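Local atomic coordinates of VgrG protein (Vibrio cholerae, PDB entry 4DTH), a protein that carries an actin cross-linking toxin domain that binds ATP and magnesium ions and probably uses ATP to link G-actin monomers covalently into oligomers. Residues Gln44-Val49 against His149-Gly154; Trp200-Leu205 against Ile234-Ala239; Ala229-Ile234 against Ala297-Ile302. All coordinates share one frame; numbering follows the deposited sequence. Where two conformers were deposited one is given.

Contact 1: residues Gln44-Val49 against His149-Gly154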
ATOM      1  N   GLN A  44      10.227  11.059   0.669  1.00 27.27           N
ATOM      2  CA  GLN A  44      10.103   9.978  -0.304  0.50 26.14           C
ATOM      3  C   GLN A  44       9.774  10.507  -1.712  1.00 28.21           C
ATOM      4  O   GLN A  44      10.327  10.011  -2.686  1.00 26.88           O
ATOM      5  CB  GLN A  44       9.078   8.922   0.158  0.50 27.45           C
ATOM      6  CG  GLN A  44       9.217   8.451   1.627  0.50 36.26           C
ATOM      7  CD  GLN A  44      10.546   7.817   1.984  0.50 47.17           C
ATOM      8  OE1 GLN A  44      11.208   8.209   2.954  0.50 41.36           O
ATOM      9  NE2 GLN A  44      10.954   6.806   1.229  0.50 35.20           N
ATOM     10  N   LYS A  45       8.905  11.525  -1.816  1.00 23.99           N
ATOM     11  CA  LYS A  45       8.489  12.098  -3.097  1.00 23.48           C
ATOM     12  C   LYS A  45       9.459  13.138  -3.628  1.00 26.13           C
ATOM     13  O   LYS A  45       9.836  14.037  -2.883  1.00 26.13           O
ATOM     14  CB  LYS A  45       7.077  12.707  -2.978  1.00 26.73           C
ATOM     15  CG  LYS A  45       5.965  11.670  -2.865  1.00 42.38           C
ATOM     16  CD  LYS A  45       5.543  11.364  -1.436  1.00 57.55           C
ATOM     17  CE  LYS A  45       4.300  12.121  -1.046  1.00 68.09           C
ATOM     18  NZ  LYS A  45       3.417  11.307  -0.175  1.00 76.69           N
ATOM     19  N   PHE A  46       9.868  13.015  -4.912  1.00 21.91           N
ATOM     20  CA  PHE A  46      10.751  14.008  -5.541  1.00 20.75           C
ATOM     21  C   PHE A  46      10.138  14.644  -6.782  1.00 24.81           C
ATOM     22  O   PHE A  46      10.693  15.590  -7.349  1.00 23.49           O
ATOM     23  CB  PHE A  46      12.177  13.477  -5.779  1.00 21.65           C
ATOM     24  CG  PHE A  46      12.323  12.357  -6.780  1.00 22.22           C
ATOM     25  CD1 PHE A  46      12.188  11.029  -6.387  1.00 24.57           C
ATOM     26  CD2 PHE A  46      12.655  12.623  -8.103  1.00 23.08           C
ATOM     27  CE1 PHE A  46      12.355   9.987  -7.309  1.00 24.29           C
ATOM     28  CE2 PHE A  46      12.832  11.582  -9.022  1.00 25.06           C
ATOM     29  CZ  PHE A  46      12.673  10.273  -8.618  1.00 22.65           C
ATOM     30  N   GLY A  47       8.962  14.159  -7.165  1.00 23.24           N
ATOM     31  CA  GLY A  47       8.248  14.700  -8.307  1.00 22.93           C
ATOM     32  C   GLY A  47       6.958  13.976  -8.607  1.00 25.78           C
ATOM     33  O   GLY A  47       6.559  13.057  -7.885  1.00 24.62           O
ATOM     34  N   TYR A  48       6.309  14.391  -9.685  1.00 22.28           N
ATOM     35  CA  TYR A  48       5.084  13.765 -10.154  1.00 21.64           C
ATOM     36  C   TYR A  48       4.863  14.021 -11.627  1.00 24.48           C
ATOM     37  O   TYR A  48       5.469  14.932 -12.219  1.00 23.08           O
ATOM     38  CB  TYR A  48       3.847  14.155  -9.300  1.00 23.36           C
ATOM     39  CG  TYR A  48       3.457  15.615  -9.362  1.00 26.17           C
ATOM     40  CD1 TYR A  48       4.071  16.557  -8.540  1.00 28.53           C
ATOM     41  CD2 TYR A  48       2.424  16.046 -10.189  1.00 28.07           C
ATOM     42  CE1 TYR A  48       3.688  17.897  -8.562  1.00 29.71           C
ATOM     43  CE2 TYR A  48       2.035  17.386 -10.223  1.00 29.57           C
ATOM     44  CZ  TYR A  48       2.663  18.305  -9.399  1.00 36.85           C
ATOM     45  OH  TYR A  48       2.291  19.625  -9.421  1.00 40.00           O
ATOM     46  N   VAL A  49       4.030  13.176 -12.230  1.00 19.94           N
ATOM     47  CA  VAL A  49       3.656  13.299 -13.630  1.00 19.65           C
ATOM     48  C   VAL A  49       2.172  13.565 -13.669  1.00 24.14           C
ATOM     49  O   VAL A  49       1.399  12.888 -12.980  1.00 22.52           O
ATOM     50  CB  VAL A  49       4.080  12.069 -14.478  1.00 23.03           C
ATOM     51  CG1 VAL A  49       3.396  12.049 -15.849  1.00 22.75           C
ATOM     52  CG2 VAL A  49       5.594  12.032 -14.642  1.00 22.57           C
ATOM     53  N   HIS A 149      18.270  15.975  -6.212  1.00 21.49           N
ATOM     54  CA  HIS A 149      18.341  14.565  -6.591  1.00 20.04           C
ATOM     55  C   HIS A 149      19.142  14.413  -7.871  1.00 23.06           C
ATOM     56  O   HIS A 149      19.357  15.392  -8.589  1.00 22.14           O
ATOM     57  CB  HIS A 149      16.923  13.950  -6.783  1.00 19.56           C
ATOM     58  CG  HIS A 149      16.286  14.271  -8.107  1.00 21.76           C
ATOM     59  ND1 HIS A 149      15.509  15.404  -8.279  1.00 22.73           N
ATOM     60  CD2 HIS A 149      16.358  13.608  -9.289  1.00 22.29           C
ATOM     61  CE1 HIS A 149      15.131  15.395  -9.548  1.00 21.56           C
ATOM     62  NE2 HIS A 149      15.617  14.332 -10.195  1.00 21.84           N
ATOM     63  N   VAL A 150      19.569  13.182  -8.163  1.00 19.13           N
ATOM     64  CA  VAL A 150      20.193  12.815  -9.434  1.00 18.48           C
ATOM     65  C   VAL A 150      19.633  11.463  -9.853  1.00 21.44           C
ATOM     66  O   VAL A 150      19.275  10.646  -8.996  1.00 20.73           O
ATOM     67  CB  VAL A 150      21.755  12.833  -9.473  1.00 21.79           C
ATOM     68  CG1 VAL A 150      22.312  14.236  -9.270  1.00 21.36           C
ATOM     69  CG2 VAL A 150      22.379  11.841  -8.489  1.00 21.36           C
ATOM     70  N   ILE A 151      19.567  11.229 -11.162  1.00 17.55           N
ATOM     71  CA  ILE A 151      19.133   9.946 -11.719  1.00 17.11           C
ATOM     72  C   ILE A 151      20.375   9.331 -12.349  1.00 20.78           C
ATOM     73  O   ILE A 151      21.053   9.998 -13.137  1.00 19.21           O
ATOM     74  CB  ILE A 151      17.988  10.129 -12.766  1.00 19.84           C
ATOM     75  CG1 ILE A 151      16.725  10.779 -12.142  1.00 20.26           C
ATOM     76  CG2 ILE A 151      17.664   8.789 -13.487  1.00 19.17           C
ATOM     77  CD1 ILE A 151      15.994   9.926 -11.032  1.00 22.26           C
ATOM     78  N   ALA A 152      20.654   8.061 -12.036  1.00 18.35           N
ATOM     79  CA  ALA A 152      21.818   7.369 -12.581  1.00 18.27           C
ATOM     80  C   ALA A 152      21.493   5.953 -13.009  1.00 21.39           C
ATOM     81  O   ALA A 152      20.718   5.265 -12.347  1.00 19.27           O
ATOM     82  CB  ALA A 152      22.960   7.369 -11.581  1.00 19.49           C
ATOM     83  N   ALA A 153      22.103   5.515 -14.114  1.00 19.49           N
ATOM     84  CA  ALA A 153      21.921   4.178 -14.681  1.00 19.38           C
ATOM     85  C   ALA A 153      22.409   3.088 -13.749  1.00 22.49           C
ATOM     86  O   ALA A 153      23.352   3.300 -12.978  1.00 21.90           O
ATOM     87  CB  ALA A 153      22.680   4.082 -15.985  1.00 20.32           C
ATOM     88  N   GLY A 154      21.769   1.926 -13.845  1.00 20.90           N
ATOM     89  CA  GLY A 154      22.131   0.750 -13.067  1.00 21.54           C
ATOM     90  C   GLY A 154      22.059   1.007 -11.580  1.00 25.34           C
ATOM     91  O   GLY A 154      21.039   1.493 -11.084  1.00 24.01           O
TER
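Phe46 and His149 are brought together by matching torsions: in each, CG sits between the backbone N and the carbonyl carbon (chi1 66° in Phe46, 80° in His149), and the two side chains meet at about a right angle. CD2 of Phe46 comes down over the centre of one face of the imidazole, 3.8 Å above its plane, and lies 4.0 Å from CG of His149. The ring planes are inclined by 44° with centroids 4.8 Å apart, an oblique aromatic pair. From strand 150-153, Ile151 reaches in with its terminal methyl, CD1 standing 4.1 Å from CE2 of Phe46 and touching CZ as well, so the far end of the phenyl ring rests against aliphatic carbon. The imidazole is gripped at both nitrogens, ND1 by the carbonyl O of Asn146 and NE2 by the backbone N of Leu130, which fixes its rotation and the face it offers to Phe46. Met38, on strand 34-38, touches the side chains of both Phe46 and His149. The backbones stay well apart, with CA of Phe46 and CA of His149 7.7 Å from each other, so side chains alone make this buried contact. On its own strand Phe46 pairs together with Gly47 against Leu60 in a classic beta bulge, and this bulge residue of strand 45-51 packs on His149 just ahead of strand 150-153 and on Ile151 within it.

Contact 2: residues Trp200-Leu205 against Ile234-Ala239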
ATOM      1  N   TRP A 200      -6.929 -15.301   4.660  1.00 23.18           N
ATOM      2  CA  TRP A 200      -7.157 -14.945   6.060  1.00 22.70           C
ATOM      3  C   TRP A 200      -8.608 -14.621   6.380  1.00 23.71           C
ATOM      4  O   TRP A 200      -8.981 -14.667   7.548  1.00 22.77           O
ATOM      5  CB  TRP A 200      -6.237 -13.793   6.489  1.00 21.22           C
ATOM      6  CG  TRP A 200      -6.338 -12.559   5.639  1.00 22.07           C
ATOM      7  CD1 TRP A 200      -5.504 -12.196   4.623  1.00 24.38           C
ATOM      8  CD2 TRP A 200      -7.318 -11.517   5.750  1.00 21.68           C
ATOM      9  NE1 TRP A 200      -5.906 -10.995   4.087  1.00 23.86           N
ATOM     10  CE2 TRP A 200      -7.024 -10.559   4.753  1.00 25.28           C
ATOM     11  CE3 TRP A 200      -8.423 -11.298   6.593  1.00 23.25           C
ATOM     12  CZ2 TRP A 200      -7.799  -9.405   4.570  1.00 24.79           C
ATOM     13  CZ3 TRP A 200      -9.190 -10.157   6.410  1.00 24.64           C
ATOM     14  CH2 TRP A 200      -8.881  -9.228   5.406  1.00 25.15           C
ATOM     15  N   TYR A 201      -9.413 -14.238   5.369  1.00 20.65           N
ATOM     16  CA  TYR A 201     -10.811 -13.893   5.615  1.00 20.92           C
ATOM     17  C   TYR A 201     -11.669 -15.132   5.800  1.00 26.15           C
ATOM     18  O   TYR A 201     -11.739 -15.976   4.901  1.00 26.69           O
ATOM     19  CB  TYR A 201     -11.388 -12.976   4.526  1.00 21.22           C
ATOM     20  CG  TYR A 201     -12.828 -12.585   4.787  1.00 21.72           C
ATOM     21  CD1 TYR A 201     -13.170 -11.790   5.880  1.00 22.92           C
ATOM     22  CD2 TYR A 201     -13.850 -13.025   3.954  1.00 22.83           C
ATOM     23  CE1 TYR A 201     -14.496 -11.431   6.125  1.00 23.34           C
ATOM     24  CE2 TYR A 201     -15.176 -12.658   4.180  1.00 23.75           C
ATOM     25  CZ  TYR A 201     -15.495 -11.863   5.268  1.00 27.80           C
ATOM     26  OH  TYR A 201     -16.804 -11.531   5.503  1.00 27.78           O
ATOM     27  N   GLN A 202     -12.327 -15.230   6.960  1.00 22.62           N
ATOM     28  CA  GLN A 202     -13.164 -16.383   7.301  1.00 22.53           C
ATOM     29  C   GLN A 202     -14.635 -16.033   7.227  1.00 26.12           C
ATOM     30  O   GLN A 202     -15.233 -15.580   8.208  1.00 24.72           O
ATOM     31  CB  GLN A 202     -12.766 -16.952   8.670  1.00 23.23           C
ATOM     32  CG  GLN A 202     -11.282 -17.291   8.749  1.00 25.56           C
ATOM     33  CD  GLN A 202     -10.948 -18.025  10.017  1.00 33.01           C
ATOM     34  OE1 GLN A 202     -11.568 -19.034  10.351  1.00 27.32           O
ATOM     35  NE2 GLN A 202      -9.932 -17.560  10.727  1.00 24.17           N
ATOM     36  N   LYS A 203     -15.220 -16.218   6.041  1.00 24.88           N
ATOM     37  CA  LYS A 203     -16.622 -15.895   5.826  1.00 26.53           C
ATOM     38  C   LYS A 203     -17.603 -16.632   6.761  1.00 30.34           C
ATOM     39  O   LYS A 203     -18.668 -16.090   7.063  1.00 29.66           O
ATOM     40  CB  LYS A 203     -16.988 -16.058   4.361  1.00 31.16           C
ATOM     41  CG  LYS A 203     -18.343 -15.481   4.037  1.00 52.58           C
ATOM     42  CD  LYS A 203     -18.274 -14.550   2.837  1.00 66.80           C
ATOM     43  CE  LYS A 203     -19.637 -14.385   2.211  1.00 79.84           C
ATOM     44  NZ  LYS A 203     -20.211 -15.658   1.710  1.00 89.42           N
ATOM     45  N   SER A 204     -17.200 -17.816   7.275  1.00 28.32           N
ATOM     46  CA  SER A 204     -18.016 -18.606   8.205  1.00 27.68           C
ATOM     47  C   SER A 204     -18.326 -17.830   9.497  1.00 30.13           C
ATOM     48  O   SER A 204     -19.326 -18.115  10.164  1.00 29.65           O
ATOM     49  CB  SER A 204     -17.335 -19.933   8.526  1.00 30.95           C
ATOM     50  OG  SER A 204     -16.125 -19.752   9.241  1.00 39.24           O
ATOM     51  N   LEU A 205     -17.468 -16.842   9.844  1.00 25.33           N
ATOM     52  CA  LEU A 205     -17.656 -16.025  11.045  1.00 24.11           C
ATOM     53  C   LEU A 205     -18.921 -15.151  11.018  1.00 27.95           C
ATOM     54  O   LEU A 205     -19.424 -14.783  12.081  1.00 27.55           O
ATOM     55  CB  LEU A 205     -16.407 -15.180  11.341  1.00 23.28           C
ATOM     56  CG  LEU A 205     -15.192 -15.966  11.790  1.00 26.21           C
ATOM     57  CD1 LEU A 205     -13.959 -15.103  11.736  1.00 25.37           C
ATOM     58  CD2 LEU A 205     -15.387 -16.564  13.203  1.00 26.39           C
ATOM     59  N   ILE A 234      -8.952 -10.587  10.860  1.00 16.67           N
ATOM     60  CA  ILE A 234      -7.698  -9.836  10.996  1.00 15.94           C
ATOM     61  C   ILE A 234      -7.005 -10.161  12.324  1.00 18.75           C
ATOM     62  O   ILE A 234      -5.798 -10.401  12.331  1.00 17.37           O
ATOM     63  CB  ILE A 234      -7.920  -8.315  10.803  1.00 18.35           C
ATOM     64  CG1 ILE A 234      -8.223  -8.013   9.318  1.00 18.86           C
ATOM     65  CG2 ILE A 234      -6.687  -7.495  11.306  1.00 19.06           C
ATOM     66  CD1 ILE A 234      -8.523  -6.572   9.008  1.00 22.33           C
ATOM     67  N   TYR A 235      -7.767 -10.155  13.439  1.00 16.79           N
ATOM     68  CA  TYR A 235      -7.202 -10.432  14.766  1.00 17.22           C
ATOM     69  C   TYR A 235      -6.604 -11.839  14.827  1.00 19.82           C
ATOM     70  O   TYR A 235      -5.489 -12.001  15.325  1.00 19.41           O
ATOM     71  CB  TYR A 235      -8.258 -10.266  15.876  1.00 18.48           C
ATOM     72  CG  TYR A 235      -8.630  -8.846  16.262  1.00 19.61           C
ATOM     73  CD1 TYR A 235      -8.710  -7.833  15.305  1.00 21.33           C
ATOM     74  CD2 TYR A 235      -9.027  -8.542  17.560  1.00 20.69           C
ATOM     75  CE1 TYR A 235      -9.147  -6.551  15.642  1.00 23.34           C
ATOM     76  CE2 TYR A 235      -9.448  -7.261  17.911  1.00 21.43           C
ATOM     77  CZ  TYR A 235      -9.536  -6.278  16.944  1.00 28.10           C
ATOM     78  OH  TYR A 235      -9.926  -5.018  17.317  1.00 26.36           O
ATOM     79  N   LEU A 236      -7.335 -12.848  14.296  1.00 17.65           N
ATOM     80  CA  LEU A 236      -6.882 -14.240  14.276  1.00 17.26           C
ATOM     81  C   LEU A 236      -5.651 -14.416  13.395  1.00 20.54           C
ATOM     82  O   LEU A 236      -4.715 -15.102  13.802  1.00 19.17           O
ATOM     83  CB  LEU A 236      -8.005 -15.204  13.844  1.00 16.86           C
ATOM     84  CG  LEU A 236      -9.192 -15.352  14.801  1.00 20.33           C
ATOM     85  CD1 LEU A 236     -10.218 -16.335  14.225  1.00 20.48           C
ATOM     86  CD2 LEU A 236      -8.750 -15.796  16.200  1.00 23.00           C
ATOM     87  N   LYS A 237      -5.633 -13.778  12.207  1.00 17.10           N
ATOM     88  CA  LYS A 237      -4.476 -13.832  11.310  1.00 16.57           C
ATOM     89  C   LYS A 237      -3.241 -13.184  11.957  1.00 19.89           C
ATOM     90  O   LYS A 237      -2.134 -13.719  11.826  1.00 18.06           O
ATOM     91  CB  LYS A 237      -4.787 -13.198   9.939  1.00 17.11           C
ATOM     92  CG  LYS A 237      -3.639 -13.303   8.924  1.00 20.27           C
ATOM     93  CD  LYS A 237      -3.351 -14.742   8.492  1.00 21.17           C
ATOM     94  CE  LYS A 237      -2.350 -14.773   7.367  1.00 24.97           C
ATOM     95  NZ  LYS A 237      -2.142 -16.168   6.907  1.00 31.71           N
ATOM     96  N   THR A 238      -3.438 -12.046  12.667  1.00 17.57           N
ATOM     97  CA  THR A 238      -2.334 -11.358  13.351  1.00 17.60           C
ATOM     98  C   THR A 238      -1.725 -12.295  14.406  1.00 20.25           C
ATOM     99  O   THR A 238      -0.500 -12.417  14.480  1.00 18.76           O
ATOM    100  CB  THR A 238      -2.780 -10.003  13.906  1.00 19.88           C
ATOM    101  OG1 THR A 238      -3.251  -9.205  12.818  1.00 18.10           O
ATOM    102  CG2 THR A 238      -1.630  -9.254  14.595  1.00 18.74           C
ATOM    103  N   ALA A 239      -2.583 -12.976  15.192  1.00 17.81           N
ATOM    104  CA  ALA A 239      -2.134 -13.927  16.200  1.00 17.22           C
ATOM    105  C   ALA A 239      -1.377 -15.094  15.537  1.00 20.75           C
ATOM    106  O   ALA A 239      -0.290 -15.456  15.998  1.00 18.98           O
ATOM    107  CB  ALA A 239      -3.319 -14.431  17.009  1.00 18.40           C
TER
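Apolar contacts dominate where Trp200 lies against Ile234 and Lys237 of helix 221-245. The indole of Trp200 runs alongside Ile234, the two side chains pointing the same way, and CZ3 of Trp200 approaches CG1 of Ile234 to 3.7 Å at an oblique angle to the ring. Nearer the backbone, CB of Trp200 rests on the aliphatic part of Lys237, 3.6 Å from its CG and also touching CD. The lysine chain starts with CG anti to the backbone N (chi1 -176°) and bends at chi2 (67°), which lays its methylenes along that CB.

A mixed contact follows at Gln202, whose extended chain crosses Leu236 at about a right angle and sets NE2 3.7 Å from CD1 of Leu236, amide nitrogen against methyl.

Two polar ends have partners beyond the two segments. NE1 of Trp200 bonds to the carbonyl O of Ile277, which helps to set how the indole is turned, while NZ of Lys237 forms a salt bridge with Glu240 one helical turn on. Within the helix, the carbonyl O of Ile234 accepts from Thr238 N and, 2.9 Å away, from Thr238 OG1, the two donors reaching it from opposite faces of its plane. Trp275 meets the indole edge-to-face, so Trp200 has an aromatic neighbour as well as helix 221-245. The contact is loop-on-helix packing, in which the connection between helices 190-196 and 204-212 lies against helix 221-245 in the helical part of the actin cross-linking domain.

Contact 3: residues Ala229-Ile234 against Ala297-Ile302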
ATOM      1  N   ALA A 229     -16.925 -10.512  11.321  1.00 19.27           N
ATOM      2  CA  ALA A 229     -16.130 -11.436  10.506  1.00 19.55           C
ATOM      3  C   ALA A 229     -14.827 -10.800  10.013  1.00 22.03           C
ATOM      4  O   ALA A 229     -13.784 -11.456  10.043  1.00 20.77           O
ATOM      5  CB  ALA A 229     -16.936 -11.941   9.332  1.00 20.64           C
ATOM      6  N   TYR A 230     -14.884  -9.528   9.594  1.00 19.32           N
ATOM      7  CA  TYR A 230     -13.724  -8.791   9.099  1.00 18.37           C
ATOM      8  C   TYR A 230     -12.678  -8.628  10.210  1.00 21.32           C
ATOM      9  O   TYR A 230     -11.525  -9.039  10.029  1.00 19.69           O
ATOM     10  CB  TYR A 230     -14.168  -7.422   8.540  1.00 19.02           C
ATOM     11  CG  TYR A 230     -13.017  -6.565   8.056  1.00 18.84           C
ATOM     12  CD1 TYR A 230     -12.355  -6.857   6.865  1.00 20.44           C
ATOM     13  CD2 TYR A 230     -12.556  -5.491   8.811  1.00 19.37           C
ATOM     14  CE1 TYR A 230     -11.282  -6.086   6.426  1.00 19.43           C
ATOM     15  CE2 TYR A 230     -11.494  -4.701   8.374  1.00 19.44           C
ATOM     16  CZ  TYR A 230     -10.858  -5.005   7.181  1.00 22.28           C
ATOM     17  OH  TYR A 230      -9.797  -4.246   6.766  1.00 22.08           O
ATOM     18  N   LEU A 231     -13.081  -8.034  11.354  1.00 18.36           N
ATOM     19  CA  LEU A 231     -12.172  -7.803  12.482  1.00 17.53           C
ATOM     20  C   LEU A 231     -11.650  -9.102  13.071  1.00 19.97           C
ATOM     21  O   LEU A 231     -10.444  -9.217  13.276  1.00 18.42           O
ATOM     22  CB  LEU A 231     -12.839  -6.954  13.575  1.00 17.92           C
ATOM     23  CG  LEU A 231     -13.012  -5.471  13.263  1.00 22.05           C
ATOM     24  CD1 LEU A 231     -13.712  -4.762  14.414  1.00 22.37           C
ATOM     25  CD2 LEU A 231     -11.648  -4.792  12.965  1.00 24.01           C
ATOM     26  N   THR A 232     -12.535 -10.092  13.317  1.00 17.29           N
ATOM     27  CA  THR A 232     -12.083 -11.374  13.867  1.00 16.24           C
ATOM     28  C   THR A 232     -11.064 -12.030  12.936  1.00 19.27           C
ATOM     29  O   THR A 232     -10.052 -12.514  13.423  1.00 18.60           O
ATOM     30  CB  THR A 232     -13.253 -12.302  14.222  1.00 20.54           C
ATOM     31  OG1 THR A 232     -14.153 -11.617  15.096  1.00 20.24           O
ATOM     32  CG2 THR A 232     -12.783 -13.572  14.902  1.00 20.12           C
ATOM     33  N   SER A 233     -11.306 -12.009  11.606  1.00 17.25           N
ATOM     34  CA  SER A 233     -10.365 -12.593  10.640  1.00 16.69           C
ATOM     35  C   SER A 233      -8.987 -11.926  10.747  1.00 19.34           C
ATOM     36  O   SER A 233      -7.978 -12.624  10.773  1.00 18.43           O
ATOM     37  CB  SER A 233     -10.907 -12.497   9.218  1.00 19.87           C
ATOM     38  OG  SER A 233     -12.072 -13.305   9.092  1.00 21.99           O
ATOM     39  N   ILE A 234      -8.952 -10.587  10.860  1.00 16.67           N
ATOM     40  CA  ILE A 234      -7.698  -9.836  10.996  1.00 15.94           C
ATOM     41  C   ILE A 234      -7.005 -10.161  12.324  1.00 18.75           C
ATOM     42  O   ILE A 234      -5.798 -10.401  12.331  1.00 17.37           O
ATOM     43  CB  ILE A 234      -7.920  -8.315  10.803  1.00 18.35           C
ATOM     44  CG1 ILE A 234      -8.223  -8.013   9.318  1.00 18.86           C
ATOM     45  CG2 ILE A 234      -6.687  -7.495  11.306  1.00 19.06           C
ATOM     46  CD1 ILE A 234      -8.523  -6.572   9.008  1.00 22.33           C
ATOM     47  N   ALA A 297     -21.234  -4.909  21.136  1.00 29.05           N
ATOM     48  CA  ALA A 297     -21.615  -6.313  20.928  1.00 28.48           C
ATOM     49  C   ALA A 297     -20.599  -7.049  20.047  1.00 29.98           C
ATOM     50  O   ALA A 297     -20.214  -8.172  20.372  1.00 29.12           O
ATOM     51  CB  ALA A 297     -23.008  -6.398  20.318  1.00 29.45           C
ATOM     52  N   VAL A 298     -20.130  -6.404  18.957  1.00 24.80           N
ATOM     53  CA  VAL A 298     -19.121  -6.991  18.066  1.00 23.14           C
ATOM     54  C   VAL A 298     -17.816  -7.218  18.844  1.00 25.52           C
ATOM     55  O   VAL A 298     -17.303  -8.342  18.863  1.00 24.12           O
ATOM     56  CB  VAL A 298     -18.888  -6.122  16.790  1.00 26.50           C
ATOM     57  CG1 VAL A 298     -17.617  -6.543  16.052  1.00 26.11           C
ATOM     58  CG2 VAL A 298     -20.090  -6.167  15.853  1.00 26.16           C
ATOM     59  N   MET A 299     -17.280  -6.148  19.475  1.00 23.48           N
ATOM     60  CA  MET A 299     -16.013  -6.182  20.207  1.00 23.02           C
ATOM     61  C   MET A 299     -15.988  -7.200  21.334  1.00 26.96           C
ATOM     62  O   MET A 299     -15.004  -7.935  21.464  1.00 25.40           O
ATOM     63  CB  MET A 299     -15.594  -4.782  20.691  1.00 24.68           C
ATOM     64  CG  MET A 299     -15.376  -3.779  19.552  1.00 27.00           C
ATOM     65  SD  MET A 299     -14.434  -4.400  18.129  1.00 29.52           S
ATOM     66  CE  MET A 299     -12.943  -4.757  18.874  1.00 26.55           C
ATOM     67  N   LYS A 300     -17.076  -7.266  22.118  1.00 26.34           N
ATOM     68  CA  LYS A 300     -17.217  -8.205  23.231  1.00 26.41           C
ATOM     69  C   LYS A 300     -17.104  -9.659  22.752  1.00 28.52           C
ATOM     70  O   LYS A 300     -16.496 -10.472  23.447  1.00 29.69           O
ATOM     71  CB  LYS A 300     -18.548  -7.967  23.981  1.00 30.26           C
ATOM     72  CG  LYS A 300     -18.377  -7.383  25.388  1.00 59.03           C
ATOM     73  CD  LYS A 300     -19.086  -6.039  25.553  1.00 75.09           C
ATOM     74  CE  LYS A 300     -18.859  -5.388  26.898  1.00 91.32           C
ATOM     75  NZ  LYS A 300     -20.136  -4.870  27.461  1.00103.46           N
ATOM     76  N   HIS A 301     -17.620  -9.969  21.546  1.00 22.97           N
ATOM     77  CA  HIS A 301     -17.591 -11.321  20.974  1.00 22.16           C
ATOM     78  C   HIS A 301     -16.275 -11.752  20.322  1.00 23.73           C
ATOM     79  O   HIS A 301     -16.082 -12.948  20.082  1.00 22.34           O
ATOM     80  CB  HIS A 301     -18.783 -11.545  20.039  1.00 23.24           C
ATOM     81  CG  HIS A 301     -20.069 -11.730  20.775  1.00 26.61           C
ATOM     82  ND1 HIS A 301     -20.886 -10.657  21.079  1.00 28.85           N
ATOM     83  CD2 HIS A 301     -20.632 -12.860  21.263  1.00 28.16           C
ATOM     84  CE1 HIS A 301     -21.922 -11.167  21.732  1.00 28.06           C
ATOM     85  NE2 HIS A 301     -21.820 -12.490  21.850  1.00 28.22           N
ATOM     86  N   ILE A 302     -15.359 -10.809  20.058  1.00 20.04           N
ATOM     87  CA  ILE A 302     -14.069 -11.152  19.443  1.00 19.45           C
ATOM     88  C   ILE A 302     -13.134 -11.889  20.413  1.00 22.95           C
ATOM     89  O   ILE A 302     -12.502 -12.855  19.999  1.00 22.44           O
ATOM     90  CB  ILE A 302     -13.378  -9.935  18.774  1.00 21.75           C
ATOM     91  CG1 ILE A 302     -14.283  -9.324  17.682  1.00 22.60           C
ATOM     92  CG2 ILE A 302     -12.004 -10.338  18.180  1.00 21.99           C
ATOM     93  CD1 ILE A 302     -13.758  -8.010  17.051  1.00 24.60           C
TER
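Helices 229-234 and 297-302 run in nearly the same direction, crossing at -30° with their axes 10.2 Å apart. Leu231 and Ile302 meet across the interface: CD1 of Ile302 lies 3.7 Å from CB of Leu231, at the root of the leucine side chain. Further out, CD1 of Leu231 meets SD of Met299 at 3.8 Å. The bend at chi2 (-45°) of the methionine turns its sulfur toward the leucine, and the two side chains cross at about a right angle. This is side-by-side packing of helices 221-245 and 292-307 in the helical part of the actin cross-linking domain, with Phe319 of helix 312-323 touching both Met299 and Ile302. Thr232 slides past Ile302 in the opposite direction, its OG1 coming within 3.5 Å of CG1 of Ile302. That hydroxyl is hydrogen-bonded to the carbonyl O of Phe228, one turn back in its own helix, so a buried oxygen has its polar partner while lying against isoleucine carbons.

Contacts 2 and 3 are neighbours, with centres 9 Å apart, using successive parts of helix 221-245; their segments overlap at Ile234, which makes its contact in contact 2. OG of Ser233 lies 2.9 Å from N of Gln202, a probable hydrogen bond, and Tyr235 reaches across, OH to Met299 and ring to Ile302, its CD2 standing 3.5 Å from CG2 of Ile302. Contact 1 belongs to the strand-rich part across the chain's centre, its centre 39 Å from that of contact 2 and 43 Å from that of contact 3. ATP sits between these regions, about 13 Å from the Phe46 side chain and about 14 Å from that of Trp200; a magnesium ion is about 11 Å from Phe46.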